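Local structure of pyocin S5 (Pseudomonas aeruginosa PAO1, 6THK) at residues A[153-156]-A[157-161]. The protein is a bacteriocin that kills bacteria, probably by forming a channel that depolarizes the cytoplasmic membrane. The protein carries 1 engineered substitution. Numbering follows the deposited sequence.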
loop_
_atom_site.group_PDB
_atom_site.type_symbol
_atom_site.label_atom_id
_atom_site.label_comp_id
_atom_site.label_asym_id
_atom_site.label_seq_id
_atom_site.Cartn_x
_atom_site.Cartn_y
_atom_site.Cartn_z
ATOM N N LYS A 153 -50.916 59.545 -50.954
ATOM C CA LYS A 153 -51.402 60.760 -50.341
ATOM C C LYS A 153 -51.043 60.839 -48.849
ATOM O O LYS A 153 -50.861 61.910 -48.304
ATOM C CB LYS A 153 -52.907 60.878 -50.557
ATOM N N LYS A 154 -50.943 59.703 -48.187
ATOM C CA LYS A 154 -50.574 59.698 -46.783
ATOM C C LYS A 154 -49.061 59.575 -46.588
ATOM O O LYS A 154 -48.540 59.887 -45.528
ATOM C CB LYS A 154 -51.281 58.566 -46.060
ATOM N N TYR A 155 -48.370 59.128 -47.630
ATOM C CA TYR A 155 -46.939 58.934 -47.607
ATOM C C TYR A 155 -46.356 59.579 -48.837
ATOM O O TYR A 155 -46.200 58.942 -49.857
ATOM C CB TYR A 155 -46.659 57.445 -47.654
ATOM C CG TYR A 155 -45.241 57.016 -47.372
ATOM C CD1 TYR A 155 -44.589 57.404 -46.230
ATOM C CD2 TYR A 155 -44.573 56.191 -48.249
ATOM C CE1 TYR A 155 -43.306 56.993 -45.977
ATOM C CE2 TYR A 155 -43.296 55.777 -47.998
ATOM C CZ TYR A 155 -42.672 56.181 -46.863
ATOM O OH TYR A 155 -41.406 55.760 -46.626
ATOM N N PRO A 156 -46.000 60.849 -48.734
ATOM C CA PRO A 156 -45.442 61.555 -49.902
ATOM C C PRO A 156 -44.024 61.116 -50.265
ATOM O O PRO A 156 -43.344 60.478 -49.451
ATOM C CB PRO A 156 -45.463 63.018 -49.465
ATOM C CG PRO A 156 -45.350 62.969 -47.988
ATOM C CD PRO A 156 -46.100 61.743 -47.560
ATOM N N PHE A 157 -43.571 61.479 -51.485
ATOM C CA PHE A 157 -42.240 61.137 -51.960
ATOM C C PHE A 157 -41.141 61.726 -51.105
ATOM O O PHE A 157 -40.123 61.069 -50.907
ATOM C CB PHE A 157 -42.026 61.503 -53.432
ATOM C CG PHE A 157 -40.721 60.979 -53.997
ATOM C CD1 PHE A 157 -40.585 59.642 -54.347
ATOM C CD2 PHE A 157 -39.622 61.815 -54.140
ATOM C CE1 PHE A 157 -39.382 59.156 -54.852
ATOM C CE2 PHE A 157 -38.422 61.330 -54.660
ATOM C CZ PHE A 157 -38.305 59.999 -55.001
ATOM N N GLN A 158 -41.339 62.957 -50.599
ATOM C CA GLN A 158 -40.374 63.631 -49.731
ATOM C C GLN A 158 -40.209 62.888 -48.413
ATOM O O GLN A 158 -39.121 62.922 -47.831
ATOM C CB GLN A 158 -40.756 65.097 -49.492
ATOM C CG GLN A 158 -40.744 65.958 -50.764
ATOM C CD GLN A 158 -39.557 65.703 -51.677
ATOM O OE1 GLN A 158 -38.393 65.820 -51.284
ATOM N NE2 GLN A 158 -39.847 65.354 -52.916
ATOM N N GLN A 159 -41.294 62.201 -47.959
ATOM C CA GLN A 159 -41.314 61.396 -46.739
ATOM C C GLN A 159 -40.491 60.158 -46.934
ATOM O O GLN A 159 -39.717 59.803 -46.040
ATOM C CB GLN A 159 -42.737 61.040 -46.281
ATOM C CG GLN A 159 -42.826 60.597 -44.809
ATOM C CD GLN A 159 -42.126 61.499 -43.792
ATOM O OE1 GLN A 159 -41.937 62.711 -43.984
ATOM N NE2 GLN A 159 -41.736 60.902 -42.675
ATOM N N LEU A 160 -40.574 59.572 -48.127
ATOM C CA LEU A 160 -39.796 58.393 -48.473
ATOM C C LEU A 160 -38.316 58.748 -48.564
ATOM O O LEU A 160 -37.463 57.990 -48.131
ATOM C CB LEU A 160 -40.262 57.803 -49.793
ATOM C CG LEU A 160 -39.388 56.648 -50.267
ATOM C CD1 LEU A 160 -39.810 55.360 -49.592
ATOM C CD2 LEU A 160 -39.428 56.502 -51.775
ATOM N N VAL A 161 -38.024 59.894 -49.159
ATOM C CA VAL A 161 -36.647 60.403 -49.266
ATOM C C VAL A 161 -35.991 60.400 -47.875
ATOM O O VAL A 161 -34.941 59.796 -47.727
ATOM C CB VAL A 161 -36.561 61.769 -50.030
ATOM C CG1 VAL A 161 -35.220 62.476 -49.827
ATOM C CG2 VAL A 161 -36.815 61.565 -51.517
#
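Tyr-155 reaches forward along the chain until its ring lies beside the first turn of helix 157-212, its CD1/CE1 side near Gln-159 and its CE2 and OH near Leu-160, both approaching obliquely. With CG anti to the backbone N (chi1 -169°), the ring is carried toward the helix, where Tyr-155 CE1 lies 3.8 Å from Gln-159 CG. Tyr-155 CE2 is 3.9 Å from Leu-160 CD1. The Gln-159 chain runs roughly at right angles to the tyrosine, its amide plane turned 70° from the ring; its methylenes do the touching. Tyr-155 OH passes 3.4 Å from Leu-160 CD1 and hydrogen-bonds to Asp-163. Pro-156 occupies the N-cap position; Pro-156 CD lies 3.7 Å from Gln-159 CB, the two side chains running side by side. Pro-156 O accepts the first i to i+4 bond of the helix, from Leu-160 N at 3.2 Å, plus a weak one from Gln-159 N. Phe-157 turns away and meets Trp-144 edge-to-face; the indole NE1 also hydrogen-bonds Tyr-155 O, tying this bend between helices 149-154 and 157-212 to helix 133-145. The tyrosine thus combines apolar packing along its ring with a polar end directed to a carboxylate, a bond that probably limits movement of the ring.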